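Genome polyprotein (Chicken sicinivirus JSY, PDB 6QWT) contributes, through its 3Dpol portion, an RNA-dependent RNA polymerase that is thought to copy the viral RNA genome. Local coordinates at residues R17-V22 with K34-L39; C81-L86 with A254-L259; T155-E160 with A170-I175. All blocks are in the same frame, centred on the assembly; numbering follows the deposited sequence.

Contact 1: R17-V22 with K34-L39; sequences RRSKLV and KEPAVL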
ATOM      1  N   ARG A  17      16.465  -7.572  14.616  1.00 21.25           N
ATOM      2  CA  ARG A  17      15.718  -8.513  15.441  1.00 25.32           C
ATOM      3  C   ARG A  17      15.162  -7.884  16.711  1.00 26.88           C
ATOM      4  O   ARG A  17      14.499  -8.575  17.490  1.00 24.85           O
ATOM      5  CB  ARG A  17      16.600  -9.715  15.807  1.00 27.48           C
ATOM      6  CG  ARG A  17      17.131 -10.491  14.607  1.00 25.34           C
ATOM      7  CD  ARG A  17      16.003 -11.159  13.833  1.00 22.74           C
ATOM      8  NE  ARG A  17      16.497 -11.929  12.693  1.00 26.69           N
ATOM      9  CZ  ARG A  17      15.761 -12.798  12.007  1.00 25.75           C
ATOM     10  NH1 ARG A  17      16.284 -13.458  10.983  1.00 21.42           N
ATOM     11  NH2 ARG A  17      14.498 -13.010  12.352  1.00 23.99           N
ATOM     12  N   ARG A  18      15.416  -6.599  16.943  1.00 26.28           N
ATOM     13  CA  ARG A  18      14.867  -5.878  18.080  1.00 34.92           C
ATOM     14  C   ARG A  18      13.924  -4.789  17.583  1.00 30.92           C
ATOM     15  O   ARG A  18      14.229  -4.082  16.617  1.00 27.97           O
ATOM     16  CB  ARG A  18      15.980  -5.264  18.936  1.00 35.71           C
ATOM     17  CG  ARG A  18      15.482  -4.565  20.189  1.00 41.81           C
ATOM     18  CD  ARG A  18      16.618  -3.857  20.903  1.00 50.26           C
ATOM     19  NE  ARG A  18      17.815  -4.690  20.970  1.00 54.62           N
ATOM     20  CZ  ARG A  18      18.083  -5.531  21.963  1.00 56.79           C
ATOM     21  NH1 ARG A  18      19.194  -6.251  21.944  1.00 52.03           N
ATOM     22  NH2 ARG A  18      17.238  -5.653  22.979  1.00 60.48           N
ATOM     23  N   SER A  19      12.778  -4.663  18.246  1.00 29.05           N
ATOM     24  CA  SER A  19      11.778  -3.681  17.855  1.00 27.76           C
ATOM     25  C   SER A  19      12.163  -2.293  18.346  1.00 29.01           C
ATOM     26  O   SER A  19      12.713  -2.134  19.439  1.00 26.72           O
ATOM     27  CB  SER A  19      10.405  -4.067  18.409  1.00 29.98           C
ATOM     28  OG  SER A  19       9.436  -3.070  18.124  1.00 30.23           O
ATOM     29  N   LYS A  20      11.877  -1.287  17.519  1.00 31.03           N
ATOM     30  CA  LYS A  20      12.028   0.107  17.916  1.00 30.92           C
ATOM     31  C   LYS A  20      10.832   0.625  18.704  1.00 31.02           C
ATOM     32  O   LYS A  20      10.884   1.753  19.209  1.00 24.36           O
ATOM     33  CB  LYS A  20      12.246   0.989  16.683  1.00 31.76           C
ATOM     34  CG  LYS A  20      13.319   0.480  15.738  1.00 37.17           C
ATOM     35  CD  LYS A  20      14.484   1.451  15.641  1.00 44.65           C
ATOM     36  CE  LYS A  20      15.349   1.150  14.426  1.00 55.76           C
ATOM     37  NZ  LYS A  20      14.609   1.351  13.147  1.00 54.77           N
ATOM     38  N   LEU A  21       9.767  -0.166  18.818  1.00 27.83           N
ATOM     39  CA  LEU A  21       8.568   0.260  19.525  1.00 28.30           C
ATOM     40  C   LEU A  21       8.726  -0.026  21.011  1.00 29.79           C
ATOM     41  O   LEU A  21       8.926  -1.179  21.413  1.00 33.15           O
ATOM     42  CB  LEU A  21       7.339  -0.455  18.966  1.00 24.44           C
ATOM     43  CG  LEU A  21       6.851  -0.001  17.590  1.00 28.31           C
ATOM     44  CD1 LEU A  21       5.890  -1.021  16.990  1.00 25.77           C
ATOM     45  CD2 LEU A  21       6.195   1.366  17.688  1.00 26.25           C
ATOM     46  N   VAL A  22       8.645   1.023  21.828  1.00 26.73           N
ATOM     47  CA  VAL A  22       8.732   0.904  23.276  1.00 24.67           C
ATOM     48  C   VAL A  22       7.494   1.546  23.887  1.00 27.51           C
ATOM     49  O   VAL A  22       6.821   2.372  23.266  1.00 24.18           O
ATOM     50  CB  VAL A  22      10.018   1.546  23.837  1.00 29.21           C
ATOM     51  CG1 VAL A  22      11.252   0.880  23.228  1.00 27.02           C
ATOM     52  CG2 VAL A  22      10.032   3.035  23.560  1.00 26.56           C
ATOM     53  N   LYS A  34      -2.921  -4.857  21.275  1.00 26.56           N
ATOM     54  CA  LYS A  34      -1.896  -4.900  20.244  1.00 25.57           C
ATOM     55  C   LYS A  34      -0.527  -4.774  20.892  1.00 28.26           C
ATOM     56  O   LYS A  34      -0.372  -4.122  21.927  1.00 27.51           O
ATOM     57  CB  LYS A  34      -2.075  -3.780  19.212  1.00 26.51           C
ATOM     58  CG  LYS A  34      -3.138  -4.043  18.157  1.00 28.72           C
ATOM     59  CD  LYS A  34      -3.536  -2.747  17.466  1.00 33.95           C
ATOM     60  CE  LYS A  34      -3.903  -2.972  16.010  1.00 40.19           C
ATOM     61  NZ  LYS A  34      -4.222  -1.684  15.331  1.00 45.10           N
ATOM     62  N   GLU A  35       0.462  -5.397  20.265  1.00 25.10           N
ATOM     63  CA  GLU A  35       1.843  -5.380  20.720  1.00 27.66           C
ATOM     64  C   GLU A  35       2.750  -5.381  19.500  1.00 25.99           C
ATOM     65  O   GLU A  35       2.312  -5.726  18.397  1.00 21.59           O
ATOM     66  CB  GLU A  35       2.154  -6.588  21.616  1.00 26.74           C
ATOM     67  CG  GLU A  35       1.534  -6.515  23.003  1.00 31.70           C
ATOM     68  CD  GLU A  35       1.817  -7.754  23.831  1.00 39.33           C
ATOM     69  OE1 GLU A  35       2.729  -8.522  23.461  1.00 38.20           O
ATOM     70  OE2 GLU A  35       1.126  -7.961  24.850  1.00 42.38           O
ATOM     71  N   PRO A  36       4.015  -4.981  19.659  1.00 22.49           N
ATOM     72  CA  PRO A  36       4.948  -5.034  18.526  1.00 25.12           C
ATOM     73  C   PRO A  36       5.085  -6.448  17.979  1.00 26.33           C
ATOM     74  O   PRO A  36       5.114  -7.423  18.731  1.00 21.96           O
ATOM     75  CB  PRO A  36       6.265  -4.534  19.129  1.00 27.09           C
ATOM     76  CG  PRO A  36       5.843  -3.668  20.272  1.00 25.09           C
ATOM     77  CD  PRO A  36       4.617  -4.330  20.836  1.00 23.79           C
ATOM     78  N   ALA A  37       5.166  -6.545  16.652  1.00 25.19           N
ATOM     79  CA  ALA A  37       5.257  -7.839  15.991  1.00 26.87           C
ATOM     80  C   ALA A  37       6.506  -8.593  16.433  1.00 23.44           C
ATOM     81  O   ALA A  37       7.517  -7.999  16.820  1.00 20.67           O
ATOM     82  CB  ALA A  37       5.277  -7.667  14.472  1.00 21.98           C
ATOM     83  N   VAL A  38       6.424  -9.919  16.366  1.00 22.96           N
ATOM     84  CA  VAL A  38       7.563 -10.773  16.677  1.00 23.17           C
ATOM     85  C   VAL A  38       8.645 -10.556  15.626  1.00 23.04           C
ATOM     86  O   VAL A  38       8.421 -10.756  14.426  1.00 20.94           O
ATOM     87  CB  VAL A  38       7.138 -12.245  16.746  1.00 23.34           C
ATOM     88  CG1 VAL A  38       8.357 -13.149  16.894  1.00 21.04           C
ATOM     89  CG2 VAL A  38       6.164 -12.462  17.887  1.00 22.66           C
ATOM     90  N   LEU A  39       9.831 -10.141  16.065  1.00 20.66           N
ATOM     91  CA  LEU A  39      10.960 -10.008  15.158  1.00 24.89           C
ATOM     92  C   LEU A  39      12.048 -11.045  15.387  1.00 25.47           C
ATOM     93  O   LEU A  39      12.790 -11.353  14.449  1.00 22.75           O
ATOM     94  CB  LEU A  39      11.572  -8.601  15.261  1.00 23.54           C
ATOM     95  CG  LEU A  39      10.613  -7.427  15.015  1.00 24.31           C
ATOM     96  CD1 LEU A  39      11.330  -6.098  15.179  1.00 25.98           C
ATOM     97  CD2 LEU A  39       9.960  -7.514  13.637  1.00 22.62           C
TER
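Leu39 and Pro36 present their side chains to the loop 17-22: Leu39 packs against the backbone of 17-19, Pro36 against the side chains of Ser19 and Leu21. The touching parts run in nearly opposite directions, 169° apart end to end, yet the single hydrogen bond across them comes from a side chain, so strand 34-36 and the turn after it are not laddered to 17-22. Leu39 gives the most buried surface; its CD1 lies 3.6 Å from Ser19 CA and its CB 3.7 Å from Arg17 O. The isobutyl group therefore rests largely against backbone. Farther along, Pro36 takes over: its CB sits 3.6 Å from Ser19 OG, and its CG is 3.8 Å from Leu21 CB, the two side chains crossing obliquely.

Ser19 OG, anti to its own backbone N (chi1 176°), accepts from Leu21 N at 3.0 Å, the bond that defines an ST turn. Asp159 binds the same hydroxyl through OD2 and Lys20 N through OD1, a second hold on the turn.

Arg17 occupies the other end. Its NH2 donates to Leu39 O at 3.2 Å with an N-H...O angle of 165°, the oxygen lying in the guanidinium plane, while Asp51 forms a salt bridge with the same nitrogen. Against this, the outward flank is loose: Arg18 and Lys20 send their CB atoms away from 34-39 and are exposed to solvent, and Arg18 meets Leu39 through its backbone.

Pro36 also touches Leu161 and Trp411, and Leu21 touches Leu161, beside strands 161-163 and 411-412. Chemically, one side-chain bond and a modest apolar patch join the segments directly, while the carboxylates of Asp51 and Asp159 supply additional polar anchors, the former probably offsetting the charge of Arg17.

Contact 2: C81-L86 with A254-L259; sequences CNFPPL and AKIIQL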
ATOM      1  N   CYS A  81     -10.331   2.875 -18.483  1.00 20.03           N
ATOM      2  CA  CYS A  81      -9.268   3.828 -18.170  1.00 23.21           C
ATOM      3  C   CYS A  81      -9.128   4.877 -19.267  1.00 24.85           C
ATOM      4  O   CYS A  81      -9.044   6.078 -18.986  1.00 25.81           O
ATOM      5  CB  CYS A  81      -7.943   3.093 -17.964  1.00 19.71           C
ATOM      6  SG  CYS A  81      -7.778   2.234 -16.378  1.00 22.45           S
ATOM      7  N   ASN A  82      -9.107   4.436 -20.529  1.00 20.94           N
ATOM      8  CA  ASN A  82      -9.013   5.326 -21.688  1.00 22.65           C
ATOM      9  C   ASN A  82      -7.799   6.252 -21.574  1.00 24.62           C
ATOM     10  O   ASN A  82      -7.894   7.466 -21.761  1.00 27.67           O
ATOM     11  CB  ASN A  82     -10.310   6.124 -21.868  1.00 22.64           C
ATOM     12  CG  ASN A  82     -10.423   6.763 -23.247  1.00 26.41           C
ATOM     13  OD1 ASN A  82      -9.973   6.201 -24.247  1.00 25.47           O
ATOM     14  ND2 ASN A  82     -11.028   7.943 -23.300  1.00 23.14           N
ATOM     15  N   PHE A  83      -6.652   5.661 -21.255  1.00 25.22           N
ATOM     16  CA  PHE A  83      -5.417   6.424 -21.148  1.00 27.34           C
ATOM     17  C   PHE A  83      -5.045   7.010 -22.507  1.00 26.21           C
ATOM     18  O   PHE A  83      -5.084   6.293 -23.516  1.00 25.08           O
ATOM     19  CB  PHE A  83      -4.273   5.539 -20.648  1.00 25.55           C
ATOM     20  CG  PHE A  83      -4.306   5.262 -19.173  1.00 24.94           C
ATOM     21  CD1 PHE A  83      -4.393   3.959 -18.704  1.00 24.80           C
ATOM     22  CD2 PHE A  83      -4.228   6.296 -18.254  1.00 25.79           C
ATOM     23  CE1 PHE A  83      -4.417   3.694 -17.345  1.00 20.61           C
ATOM     24  CE2 PHE A  83      -4.249   6.036 -16.895  1.00 24.37           C
ATOM     25  CZ  PHE A  83      -4.345   4.733 -16.441  1.00 20.41           C
ATOM     26  N   PRO A  84      -4.679   8.285 -22.580  1.00 28.44           N
ATOM     27  CA  PRO A  84      -4.046   8.806 -23.789  1.00 25.65           C
ATOM     28  C   PRO A  84      -2.601   8.348 -23.846  1.00 29.18           C
ATOM     29  O   PRO A  84      -2.123   7.692 -22.909  1.00 29.30           O
ATOM     30  CB  PRO A  84      -4.149  10.327 -23.605  1.00 27.38           C
ATOM     31  CG  PRO A  84      -4.077  10.506 -22.130  1.00 31.11           C
ATOM     32  CD  PRO A  84      -4.797   9.314 -21.532  1.00 27.95           C
ATOM     33  N   PRO A  85      -1.876   8.643 -24.925  1.00 30.93           N
ATOM     34  CA  PRO A  85      -0.438   8.345 -24.929  1.00 25.49           C
ATOM     35  C   PRO A  85       0.257   9.006 -23.746  1.00 30.43           C
ATOM     36  O   PRO A  85       0.079  10.199 -23.487  1.00 30.85           O
ATOM     37  CB  PRO A  85       0.041   8.915 -26.268  1.00 30.11           C
ATOM     38  CG  PRO A  85      -1.170   8.860 -27.143  1.00 29.18           C
ATOM     39  CD  PRO A  85      -2.349   9.112 -26.242  1.00 26.16           C
ATOM     40  N   LEU A  86       1.022   8.210 -23.004  1.00 28.18           N
ATOM     41  CA  LEU A  86       1.773   8.686 -21.854  1.00 26.54           C
ATOM     42  C   LEU A  86       3.260   8.701 -22.181  1.00 28.44           C
ATOM     43  O   LEU A  86       3.727   8.008 -23.088  1.00 27.28           O
ATOM     44  CB  LEU A  86       1.513   7.813 -20.621  1.00 25.85           C
ATOM     45  CG  LEU A  86       0.072   7.750 -20.118  1.00 26.70           C
ATOM     46  CD1 LEU A  86      -0.061   6.685 -19.042  1.00 24.88           C
ATOM     47  CD2 LEU A  86      -0.388   9.102 -19.595  1.00 25.12           C
ATOM     48  N   ALA A 254       3.051  -1.143 -22.415  1.00 23.29           N
ATOM     49  CA  ALA A 254       4.072  -0.998 -23.450  1.00 29.01           C
ATOM     50  C   ALA A 254       3.542  -0.212 -24.641  1.00 27.41           C
ATOM     51  O   ALA A 254       4.280   0.566 -25.259  1.00 29.10           O
ATOM     52  CB  ALA A 254       4.568  -2.372 -23.902  1.00 25.86           C
ATOM     53  N   LYS A 255       2.265  -0.400 -24.979  1.00 25.14           N
ATOM     54  CA  LYS A 255       1.663   0.311 -26.099  1.00 29.65           C
ATOM     55  C   LYS A 255       1.278   1.740 -25.746  1.00 30.35           C
ATOM     56  O   LYS A 255       1.170   2.581 -26.645  1.00 28.69           O
ATOM     57  CB  LYS A 255       0.437  -0.456 -26.603  1.00 23.88           C
ATOM     58  CG  LYS A 255       0.777  -1.832 -27.173  1.00 30.03           C
ATOM     59  CD  LYS A 255      -0.446  -2.543 -27.728  1.00 27.25           C
ATOM     60  CE  LYS A 255      -1.247  -3.187 -26.612  1.00 37.73           C
ATOM     61  NZ  LYS A 255      -2.534  -3.761 -27.094  1.00 42.41           N
ATOM     62  N   ILE A 256       1.093   2.033 -24.461  1.00 28.56           N
ATOM     63  CA  ILE A 256       0.657   3.354 -24.018  1.00 27.33           C
ATOM     64  C   ILE A 256       1.838   4.286 -23.769  1.00 27.64           C
ATOM     65  O   ILE A 256       1.801   5.459 -24.148  1.00 24.39           O
ATOM     66  CB  ILE A 256      -0.216   3.202 -22.756  1.00 27.34           C
ATOM     67  CG1 ILE A 256      -1.537   2.510 -23.098  1.00 28.94           C
ATOM     68  CG2 ILE A 256      -0.464   4.549 -22.097  1.00 24.63           C
ATOM     69  CD1 ILE A 256      -2.327   2.087 -21.879  1.00 27.59           C
ATOM     70  N   ILE A 257       2.898   3.790 -23.135  1.00 27.05           N
ATOM     71  CA  ILE A 257       4.009   4.638 -22.710  1.00 26.50           C
ATOM     72  C   ILE A 257       4.958   4.848 -23.883  1.00 26.55           C
ATOM     73  O   ILE A 257       5.474   3.885 -24.461  1.00 26.63           O
ATOM     74  CB  ILE A 257       4.742   4.024 -21.508  1.00 24.03           C
ATOM     75  CG1 ILE A 257       3.838   4.045 -20.271  1.00 19.57           C
ATOM     76  CG2 ILE A 257       6.044   4.767 -21.233  1.00 22.24           C
ATOM     77  CD1 ILE A 257       4.314   3.153 -19.151  1.00 23.85           C
ATOM     78  N   GLN A 258       5.194   6.113 -24.230  1.00 25.11           N
ATOM     79  CA  GLN A 258       6.085   6.475 -25.327  1.00 28.45           C
ATOM     80  C   GLN A 258       7.498   6.657 -24.788  1.00 26.28           C
ATOM     81  O   GLN A 258       7.727   7.486 -23.898  1.00 29.22           O
ATOM     82  CB  GLN A 258       5.602   7.751 -26.015  1.00 30.13           C
ATOM     83  CG  GLN A 258       4.120   7.748 -26.357  1.00 29.76           C
ATOM     84  CD  GLN A 258       3.762   6.672 -27.363  1.00 32.67           C
ATOM     85  OE1 GLN A 258       4.373   6.577 -28.427  1.00 34.59           O
ATOM     86  NE2 GLN A 258       2.769   5.853 -27.030  1.00 28.49           N
ATOM     87  N   LEU A 259       8.443   5.892 -25.328  1.00 33.15           N
ATOM     88  CA  LEU A 259       9.799   5.872 -24.793  1.00 33.76           C
ATOM     89  C   LEU A 259      10.696   6.852 -25.549  1.00 37.38           C
ATOM     90  O   LEU A 259      10.545   7.023 -26.761  1.00 40.95           O
ATOM     91  CB  LEU A 259      10.389   4.469 -24.879  1.00 31.90           C
ATOM     92  CG  LEU A 259       9.715   3.415 -23.998  1.00 33.21           C
ATOM     93  CD1 LEU A 259      10.370   2.055 -24.179  1.00 32.84           C
ATOM     94  CD2 LEU A 259       9.745   3.833 -22.535  1.00 32.25           C
TER
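Leu86 and Ile257 form a parallel bridge, bracketed by two backbone bonds: Leu86 N to Ile256 O at 3.1 Å and Gln258 N to Leu86 O at 2.7 Å. The bridge belongs to a short, weakly bonded parallel pairing of 86-87 with 257-258 that ties the loop leaving helix 70-81 to the chain where helix 243-256 ends.

Gln258 can be traced outward. Its CB lies 3.5 Å from Leu86 O, and its CG is nearer still, 3.3 Å from that oxygen. With chi2 at -64°, CD is folded instead of extended, and the amide turns back along its own segment. There NE2 donates to Ile256 O at 3.1 Å while passing Pro85 CB.

Ile256 O is consequently gripped twice, from opposite faces of its carbonyl plane: Leu86 N stands 42° out of that plane and Gln258 NE2 66° out.

On the apolar side, Leu86 and Ile256 lie side by side pointing the same way, Leu86 CD1 meeting Ile256 CG2 at 3.7 Å. Ile256 CD1 reaches Phe83 CB, 4.1 Å away. Phe83 directs its ring elsewhere, stacking on Tyr204, and Leu193 of helix 191-198 touches both Phe83 and Leu86.

The double grip implies that the carbonyl at the helix exit is satisfied jointly by the neighbouring strand and by a side chain of its own segment.

Contact 3: T155-E160 with A170-I175; sequences TFLKDE and AKTRLI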
ATOM      1  N   THR A 155      14.739  -7.483   2.008  1.00 30.77           N
ATOM      2  CA  THR A 155      13.576  -8.006   2.717  1.00 29.72           C
ATOM      3  C   THR A 155      13.822  -7.975   4.220  1.00 27.72           C
ATOM      4  O   THR A 155      14.864  -8.439   4.692  1.00 26.43           O
ATOM      5  CB  THR A 155      13.261  -9.437   2.270  1.00 25.34           C
ATOM      6  OG1 THR A 155      13.060  -9.463   0.852  1.00 28.60           O
ATOM      7  CG2 THR A 155      12.013  -9.956   2.969  1.00 22.83           C
ATOM      8  N   PHE A 156      12.857  -7.440   4.964  1.00 25.60           N
ATOM      9  CA  PHE A 156      12.919  -7.385   6.416  1.00 24.20           C
ATOM     10  C   PHE A 156      11.581  -7.807   7.005  1.00 25.12           C
ATOM     11  O   PHE A 156      10.556  -7.841   6.319  1.00 24.54           O
ATOM     12  CB  PHE A 156      13.273  -5.975   6.920  1.00 24.83           C
ATOM     13  CG  PHE A 156      14.608  -5.473   6.444  1.00 30.97           C
ATOM     14  CD1 PHE A 156      15.783  -6.058   6.890  1.00 30.27           C
ATOM     15  CD2 PHE A 156      14.689  -4.410   5.557  1.00 30.47           C
ATOM     16  CE1 PHE A 156      17.013  -5.596   6.458  1.00 28.96           C
ATOM     17  CE2 PHE A 156      15.916  -3.944   5.120  1.00 33.57           C
ATOM     18  CZ  PHE A 156      17.079  -4.538   5.571  1.00 32.45           C
ATOM     19  N   LEU A 157      11.606  -8.140   8.291  1.00 25.19           N
ATOM     20  CA  LEU A 157      10.379  -8.300   9.056  1.00 25.35           C
ATOM     21  C   LEU A 157       9.858  -6.922   9.448  1.00 25.16           C
ATOM     22  O   LEU A 157      10.610  -6.078   9.952  1.00 21.73           O
ATOM     23  CB  LEU A 157      10.636  -9.156  10.294  1.00 24.90           C
ATOM     24  CG  LEU A 157      11.225 -10.539  10.014  1.00 26.43           C
ATOM     25  CD1 LEU A 157      11.589 -11.254  11.307  1.00 20.08           C
ATOM     26  CD2 LEU A 157      10.251 -11.368   9.191  1.00 25.52           C
ATOM     27  N   LYS A 158       8.576  -6.685   9.195  1.00 29.88           N
ATOM     28  CA  LYS A 158       8.013  -5.354   9.393  1.00 26.52           C
ATOM     29  C   LYS A 158       7.788  -5.105  10.877  1.00 22.96           C
ATOM     30  O   LYS A 158       6.968  -5.776  11.514  1.00 24.16           O
ATOM     31  CB  LYS A 158       6.714  -5.188   8.611  1.00 30.87           C
ATOM     32  CG  LYS A 158       6.206  -3.750   8.624  1.00 27.71           C
ATOM     33  CD  LYS A 158       4.926  -3.548   7.821  1.00 33.18           C
ATOM     34  CE  LYS A 158       4.979  -2.205   7.097  1.00 39.46           C
ATOM     35  NZ  LYS A 158       4.562  -2.359   5.678  1.00 45.98           N
ATOM     36  N   ASP A 159       8.504  -4.126  11.419  1.00 22.74           N
ATOM     37  CA  ASP A 159       8.393  -3.725  12.817  1.00 25.25           C
ATOM     38  C   ASP A 159       7.162  -2.837  12.970  1.00 25.98           C
ATOM     39  O   ASP A 159       7.172  -1.675  12.550  1.00 26.84           O
ATOM     40  CB  ASP A 159       9.669  -2.999  13.226  1.00 25.52           C
ATOM     41  CG  ASP A 159       9.733  -2.689  14.716  1.00 27.86           C
ATOM     42  OD1 ASP A 159      10.708  -2.014  15.112  1.00 28.37           O
ATOM     43  OD2 ASP A 159       8.832  -3.102  15.488  1.00 25.65           O
ATOM     44  N   GLU A 160       6.098  -3.383  13.559  1.00 25.76           N
ATOM     45  CA  GLU A 160       4.826  -2.675  13.642  1.00 24.49           C
ATOM     46  C   GLU A 160       3.964  -3.311  14.724  1.00 26.90           C
ATOM     47  O   GLU A 160       4.197  -4.448  15.136  1.00 24.73           O
ATOM     48  CB  GLU A 160       4.080  -2.697  12.302  1.00 24.92           C
ATOM     49  CG  GLU A 160       3.329  -4.006  12.057  1.00 28.97           C
ATOM     50  CD  GLU A 160       2.865  -4.171  10.622  1.00 31.59           C
ATOM     51  OE1 GLU A 160       2.923  -5.309  10.107  1.00 26.86           O
ATOM     52  OE2 GLU A 160       2.439  -3.167  10.014  1.00 36.70           O
ATOM     53  N   ALA A 170       3.210 -15.529  15.736  1.00 27.12           N
ATOM     54  CA  ALA A 170       4.392 -15.049  15.013  1.00 26.42           C
ATOM     55  C   ALA A 170       4.064 -14.644  13.577  1.00 27.80           C
ATOM     56  O   ALA A 170       4.919 -14.717  12.689  1.00 28.34           O
ATOM     57  CB  ALA A 170       5.525 -16.082  15.032  1.00 24.97           C
ATOM     58  N   LYS A 171       2.828 -14.201  13.340  1.00 25.88           N
ATOM     59  CA  LYS A 171       2.394 -13.761  12.011  1.00 25.55           C
ATOM     60  C   LYS A 171       2.774 -12.295  11.833  1.00 26.46           C
ATOM     61  O   LYS A 171       1.971 -11.382  12.023  1.00 29.54           O
ATOM     62  CB  LYS A 171       0.894 -13.963  11.836  1.00 24.71           C
ATOM     63  CG  LYS A 171       0.435 -15.400  11.737  1.00 31.00           C
ATOM     64  CD  LYS A 171      -1.080 -15.446  11.653  1.00 37.56           C
ATOM     65  CE  LYS A 171      -1.613 -16.868  11.645  1.00 47.97           C
ATOM     66  NZ  LYS A 171      -3.105 -16.880  11.629  1.00 46.92           N
ATOM     67  N   THR A 172       4.024 -12.071  11.451  1.00 25.10           N
ATOM     68  CA  THR A 172       4.520 -10.730  11.186  1.00 26.54           C
ATOM     69  C   THR A 172       4.786 -10.572   9.696  1.00 25.13           C
ATOM     70  O   THR A 172       5.260 -11.503   9.037  1.00 27.22           O
ATOM     71  CB  THR A 172       5.783 -10.446  11.999  1.00 25.87           C
ATOM     72  OG1 THR A 172       6.936 -10.896  11.281  1.00 34.08           O
ATOM     73  CG2 THR A 172       5.699 -11.171  13.325  1.00 20.36           C
ATOM     74  N   ARG A 173       4.458  -9.397   9.169  1.00 22.74           N
ATOM     75  CA  ARG A 173       4.524  -9.162   7.738  1.00 26.99           C
ATOM     76  C   ARG A 173       5.953  -8.847   7.307  1.00 25.27           C
ATOM     77  O   ARG A 173       6.849  -8.610   8.125  1.00 23.40           O
ATOM     78  CB  ARG A 173       3.582  -8.024   7.337  1.00 22.32           C
ATOM     79  CG  ARG A 173       2.141  -8.231   7.777  1.00 23.31           C
ATOM     80  CD  ARG A 173       1.206  -7.253   7.086  1.00 31.32           C
ATOM     81  NE  ARG A 173       1.295  -5.916   7.662  1.00 30.39           N
ATOM     82  CZ  ARG A 173       0.995  -4.801   7.006  1.00 36.09           C
ATOM     83  NH1 ARG A 173       0.587  -4.864   5.747  1.00 34.27           N
ATOM     84  NH2 ARG A 173       1.105  -3.622   7.608  1.00 30.63           N
ATOM     85  N   LEU A 174       6.161  -8.856   5.996  1.00 24.49           N
ATOM     86  CA  LEU A 174       7.439  -8.504   5.401  1.00 24.73           C
ATOM     87  C   LEU A 174       7.368  -7.099   4.823  1.00 29.21           C
ATOM     88  O   LEU A 174       6.323  -6.673   4.322  1.00 32.23           O
ATOM     89  CB  LEU A 174       7.822  -9.498   4.305  1.00 27.10           C
ATOM     90  CG  LEU A 174       7.994 -10.950   4.742  1.00 28.87           C
ATOM     91  CD1 LEU A 174       7.869 -11.873   3.542  1.00 32.60           C
ATOM     92  CD2 LEU A 174       9.334 -11.138   5.432  1.00 24.67           C
ATOM     93  N   ILE A 175       8.478  -6.375   4.912  1.00 27.37           N
ATOM     94  CA  ILE A 175       8.635  -5.085   4.253  1.00 29.79           C
ATOM     95  C   ILE A 175       9.860  -5.177   3.356  1.00 31.29           C
ATOM     96  O   ILE A 175      10.939  -5.581   3.806  1.00 29.29           O
ATOM     97  CB  ILE A 175       8.753  -3.927   5.266  1.00 33.08           C
ATOM     98  CG1 ILE A 175       9.081  -2.612   4.554  1.00 40.89           C
ATOM     99  CG2 ILE A 175       9.776  -4.238   6.349  1.00 28.16           C
ATOM    100  CD1 ILE A 175       9.080  -1.403   5.472  1.00 39.91           C
TER
HETATM  101  O   HOH W   1       4.596  -7.100  10.938  1.00 23.46           O
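Glu160 OE1 is held by two donors, Arg173 NE at 3.0 Å and a water at 2.6 Å. The sequences KDE and KTR on the two segments match polymerase motif F, which in picornaviral polymerases belongs to the fingers and lines the nucleotide entry channel; a similar role is probable here, by analogy with its relatives.

The salt bridge is side-on: Arg173 NH2 also donates to Glu160 OE2 at 2.8 Å, through the syn lone pair, and carboxylate and guanidinium planes differ by only 7°. The water also donates to Lys158 O and accepts from Arg173 N, bridging both backbones.

Beside this cluster, strands 152-157 and 174-177 pair antiparallel. Phe156 and Ile175 form the hydrogen-bonded pair, Phe156 N to Ile175 O and Ile175 N to Phe156 O both 2.9 Å; Leu157 and Leu174 form the non-hydrogen-bonded pair. Lys158 N continues the pairing to Arg173 O. Leu174 CD2 packs against Thr155 CG2 at 3.8 Å, the two side chains meeting at a slant.

Lys158 runs beside Arg173, its CD over one face of the guanidinium, 3.8 Å from NH2.

Contacts 1 and 3 adjoin, with centres about 10 Å apart, whereas contact 2 lies on the opposite side of the chain's centre, its centre about 43 Å from that of contact 1 and 36 Å from that of contact 3. Ala37 N and Glu160 O (2.8 Å) probably hydrogen-bond just beyond the paired strands 34-36 and 161-163, linking contact 1 to contact 3; Leu39 O packing on Leu157 CD1 adds a second join. Contact 1 precedes the others along the chain. The two halves of contact 2 straddle contact 3 in sequence, so the parallel pairing 86-87 with 257-258 brings together chain on either side of the motif F region, while the N-terminal segments 17-22 and 34-39 lie directly against that region.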